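Local coordinates for protein trans-isoprenyl diphosphate synthase (PDB 3OYR) that probably makes all-trans-octaprenyl diphosphate, the precursor of quinone side chains, by adding isopentenyl units to farnesyl diphosphate with the help of magnesium, at residues A51-L56 against V130-F135; E194-A199 against L222-A227; L226-A231 against D338-R343. One frame throughout, in Å; residues are numbered along the deposited sequence. Where two conformers were deposited one is given.

Interaction 1 of 3, residues A51-L56 against V130-F135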
ATOM      1  N   ALA B  51      -7.802  17.306   1.932  1.00 44.43           N
ATOM      2  CA  ALA B  51      -6.997  18.164   1.037  1.00 46.52           C
ATOM      3  C   ALA B  51      -5.496  17.817   0.914  1.00 46.23           C
ATOM      4  O   ALA B  51      -4.891  18.052  -0.142  1.00 42.43           O
ATOM      5  CB  ALA B  51      -7.187  19.645   1.412  1.00 47.54           C
ATOM      6  N   ILE B  52      -4.913  17.273   1.990  1.00 45.18           N
ATOM      7  CA  ILE B  52      -3.506  16.835   2.015  1.00 45.25           C
ATOM      8  C   ILE B  52      -3.225  15.786   0.921  1.00 45.08           C
ATOM      9  O   ILE B  52      -2.177  15.823   0.262  1.00 39.09           O
ATOM     10  CB  ILE B  52      -3.102  16.306   3.429  1.00 45.78           C
ATOM     11  CG1 ILE B  52      -2.729  17.477   4.356  1.00 50.49           C
ATOM     12  CG2 ILE B  52      -1.934  15.302   3.356  1.00 46.62           C
ATOM     13  CD1 ILE B  52      -2.064  17.060   5.681  1.00 54.57           C
ATOM     14  N   ILE B  53      -4.193  14.887   0.715  1.00 40.59           N
ATOM     15  CA  ILE B  53      -4.062  13.807  -0.259  1.00 39.87           C
ATOM     16  C   ILE B  53      -3.706  14.292  -1.685  1.00 39.26           C
ATOM     17  O   ILE B  53      -2.617  13.967  -2.147  1.00 40.05           O
ATOM     18  CB  ILE B  53      -5.259  12.816  -0.218  1.00 36.62           C
ATOM     19  CG1 ILE B  53      -5.254  12.019   1.081  1.00 38.18           C
ATOM     20  CG2 ILE B  53      -5.191  11.880  -1.378  1.00 34.56           C
ATOM     21  CD1 ILE B  53      -6.548  11.246   1.332  1.00 27.11           C
ATOM     22  N   PRO B  54      -4.578  15.099  -2.357  1.00 41.72           N
ATOM     23  CA  PRO B  54      -4.163  15.598  -3.680  1.00 40.24           C
ATOM     24  C   PRO B  54      -2.957  16.561  -3.663  1.00 39.73           C
ATOM     25  O   PRO B  54      -2.219  16.622  -4.642  1.00 38.11           O
ATOM     26  CB  PRO B  54      -5.419  16.320  -4.199  1.00 41.19           C
ATOM     27  CG  PRO B  54      -6.204  16.658  -2.978  1.00 42.40           C
ATOM     28  CD  PRO B  54      -5.973  15.499  -2.057  1.00 38.30           C
ATOM     29  N   ALA B  55      -2.760  17.287  -2.565  1.00 38.52           N
ATOM     30  CA  ALA B  55      -1.576  18.156  -2.429  1.00 37.20           C
ATOM     31  C   ALA B  55      -0.279  17.333  -2.417  1.00 33.73           C
ATOM     32  O   ALA B  55       0.604  17.586  -3.221  1.00 32.33           O
ATOM     33  CB  ALA B  55      -1.675  19.038  -1.184  1.00 36.10           C
ATOM     34  N   LEU B  56      -0.188  16.326  -1.540  1.00 35.70           N
ATOM     35  CA  LEU B  56       0.999  15.456  -1.479  1.00 31.07           C
ATOM     36  C   LEU B  56       1.207  14.666  -2.775  1.00 35.29           C
ATOM     37  O   LEU B  56       2.338  14.566  -3.284  1.00 31.53           O
ATOM     38  CB  LEU B  56       0.942  14.529  -0.256  1.00 32.24           C
ATOM     39  CG  LEU B  56       2.220  13.850   0.266  1.00 35.38           C
ATOM     40  CD1 LEU B  56       2.050  13.379   1.697  1.00 33.78           C
ATOM     41  CD2 LEU B  56       2.628  12.646  -0.583  1.00 30.20           C
ATOM     42  N   VAL B 130       3.367   7.880   3.947  1.00 29.94           N
ATOM     43  CA  VAL B 130       2.914   6.490   4.020  1.00 33.12           C
ATOM     44  C   VAL B 130       1.425   6.366   3.725  1.00 29.49           C
ATOM     45  O   VAL B 130       1.038   5.587   2.855  1.00 30.05           O
ATOM     46  CB  VAL B 130       3.308   5.852   5.367  1.00 31.28           C
ATOM     47  CG1 VAL B 130       2.529   4.559   5.653  1.00 30.07           C
ATOM     48  CG2 VAL B 130       4.794   5.589   5.347  1.00 33.41           C
ATOM     49  N   LEU B 131       0.614   7.172   4.405  1.00 31.67           N
ATOM     50  CA  LEU B 131      -0.854   7.137   4.254  1.00 32.34           C
ATOM     51  C   LEU B 131      -1.380   7.520   2.864  1.00 29.40           C
ATOM     52  O   LEU B 131      -2.333   6.894   2.365  1.00 26.91           O
ATOM     53  CB  LEU B 131      -1.542   7.949   5.360  1.00 28.93           C
ATOM     54  CG  LEU B 131      -1.326   7.529   6.827  1.00 34.16           C
ATOM     55  CD1 LEU B 131      -2.017   8.504   7.781  1.00 34.24           C
ATOM     56  CD2 LEU B 131      -1.782   6.097   7.097  1.00 29.78           C
ATOM     57  N   VAL B 132      -0.767   8.520   2.238  1.00 28.03           N
ATOM     58  CA  VAL B 132      -1.120   8.908   0.863  1.00 28.11           C
ATOM     59  C   VAL B 132      -0.718   7.814  -0.128  1.00 27.28           C
ATOM     60  O   VAL B 132      -1.466   7.504  -1.069  1.00 29.78           O
ATOM     61  CB  VAL B 132      -0.553  10.296   0.471  1.00 32.38           C
ATOM     62  CG1 VAL B 132      -0.807  10.605  -1.022  1.00 28.39           C
ATOM     63  CG2 VAL B 132      -1.200  11.394   1.349  1.00 30.33           C
ATOM     64  N   GLY B 133       0.426   7.186   0.122  1.00 26.85           N
ATOM     65  CA  GLY B 133       0.782   5.966  -0.604  1.00 24.33           C
ATOM     66  C   GLY B 133      -0.292   4.912  -0.479  1.00 25.60           C
ATOM     67  O   GLY B 133      -0.727   4.370  -1.503  1.00 25.60           O
ATOM     68  N   ASP B 134      -0.755   4.644   0.752  1.00 28.12           N
ATOM     69  CA  ASP B 134      -1.889   3.709   0.969  1.00 28.78           C
ATOM     70  C   ASP B 134      -3.154   4.089   0.192  1.00 30.19           C
ATOM     71  O   ASP B 134      -3.808   3.210  -0.372  1.00 29.45           O
ATOM     72  CB  ASP B 134      -2.220   3.531   2.460  1.00 27.02           C
ATOM     73  CG  ASP B 134      -1.070   2.931   3.247  1.00 35.15           C
ATOM     74  OD1 ASP B 134      -0.125   2.394   2.615  1.00 32.20           O
ATOM     75  OD2 ASP B 134      -1.109   2.998   4.506  1.00 27.17           O
ATOM     76  N   PHE B 135      -3.468   5.389   0.139  1.00 31.05           N
ATOM     77  CA  PHE B 135      -4.569   5.933  -0.694  1.00 26.33           C
ATOM     78  C   PHE B 135      -4.410   5.588  -2.189  1.00 25.86           C
ATOM     79  O   PHE B 135      -5.354   5.093  -2.840  1.00 22.95           O
ATOM     80  CB  PHE B 135      -4.690   7.466  -0.511  1.00 26.77           C
ATOM     81  CG  PHE B 135      -5.715   8.130  -1.441  1.00 25.81           C
ATOM     82  CD1 PHE B 135      -7.059   8.182  -1.096  1.00 31.32           C
ATOM     83  CD2 PHE B 135      -5.316   8.698  -2.661  1.00 29.08           C
ATOM     84  CE1 PHE B 135      -7.995   8.786  -1.950  1.00 27.91           C
ATOM     85  CE2 PHE B 135      -6.238   9.308  -3.512  1.00 28.09           C
ATOM     86  CZ  PHE B 135      -7.576   9.356  -3.155  1.00 33.23           C
TER
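Ile53 reaches across to Val132 and Phe135, and its two branches divide the work. From CB, the methyl CG2 lies anti to the backbone N and is carried straight onto the ring of Phe135, where it sits 3.4 Å from CD2. This is a CH-pi contact: CG2 stands 3.6 Å from the centroid of the Phe135 ring and 19° off its normal, so it covers one face but leans toward the rim. The other branch starts with CG1, which passes Val132 CG2 at 4.1 Å as the two side chains slide past each other in opposite directions. Its tip, CD1, ends 3.9 Å from Phe135 CD1.

One turn further on, Leu56 flanks Val132 on another side. Its methyl CD1 lies 3.8 Å from Val132 CG2, while Leu56 CD2 lies 4.0 Å from Val132 CG1, so each methyl of the valine has its own neighbour on the leucine. Val132 thus points into the groove between Ile53 and Leu56, and the axes of segments 52-56 and 130-135 cross at -92°.

Other residues extend the layer. Trp124 of a loop and Leu103 of helix 87-109 also touch Leu56, and Val168 of the second subunit packs on Ile53, which places the contact beside the dimer interface of this largely helical isoprenoid synthase fold.

No hydrogen bond links the two segments, and the side chains that meet are all hydrocarbon: the perpendicular crossing depends on shape and burial, with the methyl over the phenylalanine face adding a CH-pi contact.

Interaction 2 of 3, residues E194-A199 against L222-A227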
ATOM      1  N   GLU B 194       9.471  -6.893 -11.506  1.00 28.32           N
ATOM      2  CA  GLU B 194       8.126  -7.458 -11.471  1.00 29.45           C
ATOM      3  C   GLU B 194       6.997  -6.493 -11.876  1.00 25.66           C
ATOM      4  O   GLU B 194       6.060  -6.892 -12.571  1.00 23.61           O
ATOM      5  CB  GLU B 194       7.826  -8.020 -10.086  1.00 31.59           C
ATOM      6  CG  GLU B 194       6.913  -9.214 -10.133  1.00 44.24           C
ATOM      7  CD  GLU B 194       7.642 -10.447 -10.621  1.00 50.15           C
ATOM      8  OE1 GLU B 194       8.696 -10.825 -10.055  1.00 57.49           O
ATOM      9  OE2 GLU B 194       7.164 -11.038 -11.591  1.00 48.04           O
ATOM     10  N   LEU B 195       7.089  -5.235 -11.464  1.00 16.97           N
ATOM     11  CA  LEU B 195       6.112  -4.196 -11.847  1.00 21.51           C
ATOM     12  C   LEU B 195       6.143  -3.917 -13.385  1.00 22.63           C
ATOM     13  O   LEU B 195       5.079  -3.781 -14.049  1.00 22.88           O
ATOM     14  CB  LEU B 195       6.325  -2.912 -11.029  1.00 28.31           C
ATOM     15  CG  LEU B 195       5.190  -1.893 -11.149  1.00 29.30           C
ATOM     16  CD1 LEU B 195       3.813  -2.553 -10.959  1.00 28.98           C
ATOM     17  CD2 LEU B 195       5.390  -0.796 -10.152  1.00 22.23           C
ATOM     18  N   PHE B 196       7.349  -3.931 -13.958  1.00 25.22           N
ATOM     19  CA  PHE B 196       7.516  -3.857 -15.415  1.00 22.92           C
ATOM     20  C   PHE B 196       6.916  -5.061 -16.109  1.00 24.48           C
ATOM     21  O   PHE B 196       6.199  -4.884 -17.089  1.00 24.54           O
ATOM     22  CB  PHE B 196       8.982  -3.725 -15.828  1.00 25.80           C
ATOM     23  CG  PHE B 196       9.527  -2.319 -15.707  1.00 28.57           C
ATOM     24  CD1 PHE B 196      10.410  -1.987 -14.700  1.00 24.54           C
ATOM     25  CD2 PHE B 196       9.162  -1.334 -16.623  1.00 30.02           C
ATOM     26  CE1 PHE B 196      10.919  -0.686 -14.609  1.00 30.12           C
ATOM     27  CE2 PHE B 196       9.652  -0.046 -16.549  1.00 33.96           C
ATOM     28  CZ  PHE B 196      10.538   0.281 -15.551  1.00 27.34           C
ATOM     29  N   ALA B 197       7.212  -6.272 -15.606  1.00 21.02           N
ATOM     30  CA  ALA B 197       6.602  -7.486 -16.143  1.00 23.13           C
ATOM     31  C   ALA B 197       5.068  -7.431 -16.057  1.00 20.28           C
ATOM     32  O   ALA B 197       4.390  -7.776 -17.020  1.00 27.16           O
ATOM     33  CB  ALA B 197       7.113  -8.710 -15.407  1.00 20.35           C
ATOM     34  N   ALA B 198       4.545  -7.066 -14.884  1.00 17.06           N
ATOM     35  CA  ALA B 198       3.101  -6.899 -14.618  1.00 21.44           C
ATOM     36  C   ALA B 198       2.428  -5.872 -15.517  1.00 20.23           C
ATOM     37  O   ALA B 198       1.335  -6.143 -16.065  1.00 20.69           O
ATOM     38  CB  ALA B 198       2.850  -6.534 -13.159  1.00 24.82           C
ATOM     39  N   ALA B 199       3.070  -4.715 -15.683  1.00 20.53           N
ATOM     40  CA  ALA B 199       2.571  -3.662 -16.575  1.00 22.17           C
ATOM     41  C   ALA B 199       2.363  -4.179 -17.988  1.00 30.42           C
ATOM     42  O   ALA B 199       1.285  -3.977 -18.552  1.00 28.18           O
ATOM     43  CB  ALA B 199       3.483  -2.438 -16.585  1.00 21.04           C
ATOM     44  N   LEU B 222       9.848  -8.188 -17.744  1.00 26.02           N
ATOM     45  CA  LEU B 222      10.711  -8.682 -16.664  0.50 27.27           C
ATOM     46  C   LEU B 222      12.181  -8.401 -16.991  1.00 25.03           C
ATOM     47  O   LEU B 222      12.926  -7.797 -16.183  1.00 25.94           O
ATOM     48  CB  LEU B 222      10.477 -10.180 -16.438  0.50 30.00           C
ATOM     49  CG  LEU B 222      10.841 -10.816 -15.093  0.50 38.16           C
ATOM     50  CD1 LEU B 222      12.337 -11.093 -14.975  0.50 33.37           C
ATOM     51  CD2 LEU B 222      10.362  -9.972 -13.930  0.50 36.17           C
ATOM     52  N   ASN B 223      12.600  -8.821 -18.178  1.00 18.94           N
ATOM     53  CA  ASN B 223      13.956  -8.538 -18.625  1.00 28.89           C
ATOM     54  C   ASN B 223      14.257  -7.047 -18.770  1.00 29.70           C
ATOM     55  O   ASN B 223      15.357  -6.607 -18.400  1.00 30.85           O
ATOM     56  CB  ASN B 223      14.306  -9.328 -19.889  1.00 23.76           C
ATOM     57  CG  ASN B 223      14.398 -10.804 -19.623  1.00 33.67           C
ATOM     58  OD1 ASN B 223      15.333 -11.278 -18.976  1.00 28.73           O
ATOM     59  ND2 ASN B 223      13.419 -11.546 -20.110  1.00 24.11           N
ATOM     60  N   LEU B 224      13.285  -6.269 -19.266  1.00 25.24           N
ATOM     61  CA  LEU B 224      13.470  -4.807 -19.331  1.00 24.51           C
ATOM     62  C   LEU B 224      13.722  -4.233 -17.939  1.00 26.93           C
ATOM     63  O   LEU B 224      14.613  -3.407 -17.758  1.00 24.98           O
ATOM     64  CB  LEU B 224      12.287  -4.096 -19.986  1.00 25.23           C
ATOM     65  CG  LEU B 224      12.586  -2.602 -20.145  1.00 34.59           C
ATOM     66  CD1 LEU B 224      12.745  -2.229 -21.565  1.00 37.88           C
ATOM     67  CD2 LEU B 224      11.548  -1.758 -19.513  1.00 39.43           C
ATOM     68  N   GLY B 225      12.964  -4.713 -16.955  1.00 28.34           N
ATOM     69  CA  GLY B 225      13.093  -4.217 -15.592  1.00 20.57           C
ATOM     70  C   GLY B 225      14.405  -4.555 -14.913  1.00 27.94           C
ATOM     71  O   GLY B 225      14.940  -3.730 -14.173  1.00 25.65           O
ATOM     72  N   LEU B 226      14.924  -5.754 -15.151  1.00 27.62           N
ATOM     73  CA  LEU B 226      16.269  -6.111 -14.661  1.00 28.04           C
ATOM     74  C   LEU B 226      17.349  -5.168 -15.224  1.00 28.68           C
ATOM     75  O   LEU B 226      18.118  -4.555 -14.456  1.00 25.83           O
ATOM     76  CB  LEU B 226      16.577  -7.584 -14.960  1.00 30.55           C
ATOM     77  CG  LEU B 226      15.671  -8.573 -14.203  1.00 25.61           C
ATOM     78  CD1 LEU B 226      15.840  -9.984 -14.709  1.00 29.39           C
ATOM     79  CD2 LEU B 226      15.965  -8.529 -12.722  1.00 24.14           C
ATOM     80  N   ALA B 227      17.351  -4.999 -16.550  1.00 27.49           N
ATOM     81  CA  ALA B 227      18.239  -4.035 -17.228  1.00 25.52           C
ATOM     82  C   ALA B 227      18.082  -2.659 -16.607  1.00 28.66           C
ATOM     83  O   ALA B 227      19.084  -2.009 -16.240  1.00 34.76           O
ATOM     84  CB  ALA B 227      17.920  -3.980 -18.752  1.00 23.60           C
TER
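Glu194 OE2 is gripped by two arginines, Arg218 and Arg158, through salt bridges to the NH2 of each, and its third neighbour is a methyl: Leu222 CD2 at 4.1 Å in the conformer given. The CB of Glu194 leaves its helix away from helix 211-238, but a bend at chi2 (75°) brings the carboxylate back along the junction. Leu222 was modelled in two conformers, so its methyl contacts are less certain than the rest.

Ala197, one turn later, presses its CB to 3.6 Å from the backbone Leu222 N, and no bulky group separates the helices here. Gly225, on the opposing helix, also leaves room for a close approach. Its CA lies 3.6 Å from Phe196 CD1, approaching the ring obliquely. On the same side of the ring plane, Leu224 CD2 is 3.8 Å from Phe196 CD2, so Phe196 rests along successive residues of the opposing helix. Its CG is anti to the carbonyl carbon, which turns the ring toward that surface.

With small residues at both points, the segment axes come within 7.2 Å, running roughly antiparallel, at 149°. These are neighbouring helices of the isoprenoid synthase bundle, 181-206 and 211-238. The Phe196 side chain also touches Arg69 and Met72 of helix 68-79 and lies about 5 Å from a bound dimethylallyl diphosphate.

No hydrogen bond crosses between the segments, and the side chains meet mainly through carbon. The one buried charge is paid for from outside by two arginines, which would be expected to keep Glu194 ionised.

Interaction 3 of 3, residues L226-A231 against D338-R343. With DMA (dimethylallyl diphosphate), chain D; DMA (dimethylallyl diphosphate), chain G.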
ATOM      1  N   LEU B 226      14.924  -5.754 -15.151  1.00 27.62           N
ATOM      2  CA  LEU B 226      16.269  -6.111 -14.661  1.00 28.04           C
ATOM      3  C   LEU B 226      17.349  -5.168 -15.224  1.00 28.68           C
ATOM      4  O   LEU B 226      18.118  -4.555 -14.456  1.00 25.83           O
ATOM      5  CB  LEU B 226      16.577  -7.584 -14.960  1.00 30.55           C
ATOM      6  CG  LEU B 226      15.671  -8.573 -14.203  1.00 25.61           C
ATOM      7  CD1 LEU B 226      15.840  -9.984 -14.709  1.00 29.39           C
ATOM      8  CD2 LEU B 226      15.965  -8.529 -12.722  1.00 24.14           C
ATOM      9  N   ALA B 227      17.351  -4.999 -16.550  1.00 27.49           N
ATOM     10  CA  ALA B 227      18.239  -4.035 -17.228  1.00 25.52           C
ATOM     11  C   ALA B 227      18.082  -2.659 -16.607  1.00 28.66           C
ATOM     12  O   ALA B 227      19.084  -2.009 -16.240  1.00 34.76           O
ATOM     13  CB  ALA B 227      17.920  -3.980 -18.752  1.00 23.60           C
ATOM     14  N   PHE B 228      16.819  -2.249 -16.452  1.00 31.61           N
ATOM     15  CA  PHE B 228      16.458  -0.938 -15.926  1.00 30.15           C
ATOM     16  C   PHE B 228      17.079  -0.708 -14.558  1.00 27.95           C
ATOM     17  O   PHE B 228      17.715   0.325 -14.326  1.00 30.02           O
ATOM     18  CB  PHE B 228      14.918  -0.786 -15.851  1.00 38.63           C
ATOM     19  CG  PHE B 228      14.458   0.606 -15.498  1.00 36.45           C
ATOM     20  CD1 PHE B 228      14.315   1.577 -16.495  1.00 28.61           C
ATOM     21  CD2 PHE B 228      14.175   0.955 -14.167  1.00 32.28           C
ATOM     22  CE1 PHE B 228      13.906   2.885 -16.163  1.00 36.13           C
ATOM     23  CE2 PHE B 228      13.745   2.262 -13.830  1.00 25.80           C
ATOM     24  CZ  PHE B 228      13.620   3.224 -14.824  1.00 30.55           C
ATOM     25  N   GLN B 229      16.906  -1.678 -13.659  1.00 27.16           N
ATOM     26  CA  GLN B 229      17.386  -1.531 -12.287  1.00 29.31           C
ATOM     27  C   GLN B 229      18.915  -1.578 -12.177  1.00 31.11           C
ATOM     28  O   GLN B 229      19.513  -0.816 -11.400  1.00 32.49           O
ATOM     29  CB  GLN B 229      16.750  -2.577 -11.391  1.00 30.88           C
ATOM     30  CG  GLN B 229      17.039  -2.346  -9.923  1.00 25.07           C
ATOM     31  CD  GLN B 229      16.578  -0.983  -9.429  1.00 38.74           C
ATOM     32  OE1 GLN B 229      15.460  -0.557  -9.695  1.00 39.33           O
ATOM     33  NE2 GLN B 229      17.442  -0.298  -8.711  1.00 29.65           N
ATOM     34  N   LEU B 230      19.540  -2.470 -12.943  1.00 30.85           N
ATOM     35  CA  LEU B 230      21.011  -2.496 -13.069  1.00 32.40           C
ATOM     36  C   LEU B 230      21.561  -1.141 -13.518  1.00 33.65           C
ATOM     37  O   LEU B 230      22.499  -0.630 -12.906  1.00 29.30           O
ATOM     38  CB  LEU B 230      21.463  -3.599 -14.023  1.00 31.95           C
ATOM     39  CG  LEU B 230      21.303  -5.002 -13.427  1.00 31.65           C
ATOM     40  CD1 LEU B 230      21.402  -6.036 -14.502  1.00 23.35           C
ATOM     41  CD2 LEU B 230      22.338  -5.249 -12.393  1.00 28.05           C
ATOM     42  N   ALA B 231      20.956  -0.550 -14.555  1.00 30.32           N
ATOM     43  CA  ALA B 231      21.334   0.799 -14.992  1.00 35.47           C
ATOM     44  C   ALA B 231      21.073   1.837 -13.906  1.00 34.01           C
ATOM     45  O   ALA B 231      21.900   2.714 -13.700  1.00 30.37           O
ATOM     46  CB  ALA B 231      20.633   1.188 -16.283  1.00 27.75           C
ATOM     47  N   ASP B 338      16.992  -0.718 -25.197  1.00 28.53           N
ATOM     48  CA  ASP B 338      18.305  -0.078 -25.298  1.00 28.36           C
ATOM     49  C   ASP B 338      18.386   1.167 -24.450  1.00 27.33           C
ATOM     50  O   ASP B 338      19.430   1.460 -23.831  1.00 28.54           O
ATOM     51  CB  ASP B 338      18.625   0.238 -26.773  1.00 28.37           C
ATOM     52  CG  ASP B 338      18.910  -1.023 -27.586  1.00 37.98           C
ATOM     53  OD1 ASP B 338      19.297  -2.053 -26.981  1.00 41.03           O
ATOM     54  OD2 ASP B 338      18.731  -0.999 -28.816  1.00 41.43           O
ATOM     55  N   PHE B 339      17.273   1.906 -24.414  1.00 31.97           N
ATOM     56  CA  PHE B 339      17.190   3.111 -23.612  1.00 31.21           C
ATOM     57  C   PHE B 339      17.329   2.818 -22.120  1.00 34.29           C
ATOM     58  O   PHE B 339      17.990   3.568 -21.398  1.00 32.39           O
ATOM     59  CB  PHE B 339      15.895   3.887 -23.885  1.00 31.71           C
ATOM     60  CG  PHE B 339      15.784   5.153 -23.091  1.00 36.74           C
ATOM     61  CD1 PHE B 339      16.504   6.283 -23.463  1.00 46.90           C
ATOM     62  CD2 PHE B 339      14.983   5.214 -21.957  1.00 43.51           C
ATOM     63  CE1 PHE B 339      16.405   7.465 -22.732  1.00 42.82           C
ATOM     64  CE2 PHE B 339      14.888   6.392 -21.211  1.00 43.48           C
ATOM     65  CZ  PHE B 339      15.589   7.515 -21.607  1.00 39.27           C
ATOM     66  N   ALA B 340      16.705   1.731 -21.661  1.00 29.62           N
ATOM     67  CA  ALA B 340      16.854   1.297 -20.266  1.00 33.02           C
ATOM     68  C   ALA B 340      18.321   1.228 -19.819  1.00 33.23           C
ATOM     69  O   ALA B 340      18.645   1.641 -18.712  1.00 33.70           O
ATOM     70  CB  ALA B 340      16.144  -0.028 -20.031  1.00 34.34           C
ATOM     71  N   VAL B 341      19.197   0.741 -20.699  1.00 33.84           N
ATOM     72  CA  VAL B 341      20.632   0.633 -20.427  1.00 31.88           C
ATOM     73  C   VAL B 341      21.386   1.951 -20.685  1.00 36.40           C
ATOM     74  O   VAL B 341      22.254   2.333 -19.895  1.00 34.39           O
ATOM     75  CB  VAL B 341      21.266  -0.512 -21.260  1.00 37.75           C
ATOM     76  CG1 VAL B 341      22.732  -0.692 -20.931  1.00 37.12           C
ATOM     77  CG2 VAL B 341      20.513  -1.820 -21.010  1.00 33.81           C
ATOM     78  N   SER B 342      21.044   2.654 -21.763  1.00 31.86           N
ATOM     79  CA  SER B 342      21.821   3.855 -22.166  1.00 41.94           C
ATOM     80  C   SER B 342      21.496   5.165 -21.426  1.00 45.08           C
ATOM     81  O   SER B 342      22.358   6.054 -21.339  1.00 43.89           O
ATOM     82  CB  SER B 342      21.750   4.080 -23.682  1.00 41.55           C
ATOM     83  OG  SER B 342      20.453   4.459 -24.096  1.00 44.28           O
ATOM     84  N   ARG B 343      20.276   5.269 -20.883  1.00 37.34           N
ATOM     85  CA  ARG B 343      19.777   6.499 -20.228  1.00 39.20           C
ATOM     86  C   ARG B 343      20.674   7.099 -19.139  1.00 36.63           C
ATOM     87  O   ARG B 343      21.467   6.400 -18.498  1.00 36.74           O
ATOM     88  CB  ARG B 343      18.381   6.256 -19.628  1.00 35.34           C
ATOM     89  CG  ARG B 343      18.395   5.289 -18.474  1.00 34.23           C
ATOM     90  CD  ARG B 343      17.063   4.559 -18.227  1.00 28.48           C
ATOM     91  NE  ARG B 343      17.220   3.654 -17.079  1.00 27.83           N
ATOM     92  CZ  ARG B 343      17.023   4.015 -15.815  1.00 29.82           C
ATOM     93  NH1 ARG B 343      17.198   3.142 -14.826  1.00 27.20           N
ATOM     94  NH2 ARG B 343      16.614   5.246 -15.541  1.00 25.24           N
TER
HETATM   95  C1  DMA D 336      12.324   4.902  -9.796  1.00 34.07           C
HETATM   96  O1  DMA D 336      11.658   4.686 -11.048  1.00 31.76           O
HETATM   97  C2  DMA D 336      12.101   3.521  -9.289  1.00 40.81           C
HETATM   98  C3  DMA D 336      13.007   2.551  -9.442  1.00 44.64           C
HETATM   99  C4  DMA D 336      14.378   2.794 -10.014  1.00 35.88           C
HETATM  100  C5  DMA D 336      12.610   1.184  -8.978  1.00 37.87           C
HETATM  101  PA  DMA D 336      11.836   5.548 -12.389  1.00 35.52           P
HETATM  102  O1A DMA D 336      11.003   4.971 -13.517  1.00 24.76           O
HETATM  103  O2A DMA D 336      13.306   5.695 -12.663  1.00 32.14           O
HETATM  104  O3A DMA D 336      11.216   6.930 -11.811  1.00 29.24           O
HETATM  105  PB  DMA D 336      10.262   8.023 -12.543  1.00 31.19           P
HETATM  106  O1B DMA D 336       8.855   7.460 -12.483  1.00 35.06           O
HETATM  107  O2B DMA D 336      10.500   9.147 -11.557  1.00 34.15           O
HETATM  108  O3B DMA D 336      10.756   8.261 -13.944  1.00 33.39           O
HETATM  109  C1  DMA G 339      13.671   0.578  -5.502  1.00 47.45           C
HETATM  110  O1  DMA G 339      14.835   1.056  -6.165  1.00 40.17           O
HETATM  111  C2  DMA G 339      12.590   1.605  -5.373  1.00 55.47           C
HETATM  112  C3  DMA G 339      11.298   1.319  -5.570  1.00 44.33           C
HETATM  113  C4  DMA G 339      10.790  -0.040  -5.936  1.00 45.48           C
HETATM  114  C5  DMA G 339      10.321   2.437  -5.408  1.00 32.94           C
HETATM  115  PA  DMA G 339      15.802   2.262  -5.646  1.00 32.43           P
HETATM  116  O1A DMA G 339      17.109   1.984  -6.324  1.00 32.48           O
HETATM  117  O2A DMA G 339      15.741   2.463  -4.156  1.00 42.31           O
HETATM  118  O3A DMA G 339      15.069   3.486  -6.406  1.00 35.46           O
HETATM  119  PB  DMA G 339      15.426   5.057  -6.266  1.00 37.98           P
HETATM  120  O1B DMA G 339      14.498   5.574  -7.334  1.00 33.11           O
HETATM  121  O2B DMA G 339      16.903   5.170  -6.558  1.00 37.21           O
HETATM  122  O3B DMA G 339      15.107   5.471  -4.847  1.00 33.63           O
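Phe228 and Arg343 make the tight part of this contact: the guanidinium lies flat on the ring, planes 4° apart, with CZ 3.7 Å from the ring centroid in a cation-pi stack. NH1 does double duty. It sits over the Phe228 ring centre and also donates to Phe228 O at 2.9 Å (N-H...O 146°); that oxygen lies in the guanidinium plane, although NH1 is tilted well out of the carbonyl plane. NE is held as well, 3.0 Å from Ala340 O, and NH2 binds Ala345 O. Three donors thus fix the rotation of the group. The first torsion puts Arg343 CG between the backbone N and the carbonyl carbon, and the extended chain then carries the guanidinium back over the ring. Close by, Ala231 CB comes within 3.2 Å of Ala340 O, so the helices meet through small residues.

Both helices belong to the isoprenoid synthase bundle, and helix 211-238 itself carries the second aspartate-rich motif, with calcium ligand Asp232; the side chains of Arg343 and Asp232 are about 4 Å apart. Phe228 offers its edge to the active site: the chain D dimethylallyl diphosphate has O2A in the ring plane, 3.3 Å from Phe228 CZ. Next to it, Gln229 accepts from Thr192 at OE1, while NE2 binds Asp233 and, weakly, O1A of the chain G dimethylallyl diphosphate.

Away from the stack the fit relaxes. Ala227 CB and Val341 CG2 merely touch at 4.1 Å, and behind them helix 328-342 turns its partly exposed face, where Asp338 pairs with Lys318 and Ser342 OG bonds to Ser21 O.

From the N terminus, interaction 1 comes first: it closes a loop of 73 residues that carries helices 68-79 and 87-109, and it ties the start of helix 52-61 to helix 126-147 at the dimer side. Interaction 2 then closes a short loop of 22 residues, mostly the ends of helices 181-206 and 211-238. Interaction 3 opens where interaction 2 ends, sharing Leu226 and Ala227, and spans 106 residues to bring the C-terminal helix 328-342 back onto helix 211-238. None of the three nests in or crosses another. Interactions 2 and 3 join directly, Phe196 CE1 lying 3.7 Å from Phe228 CD2, whereas interaction 1 stands well apart from both.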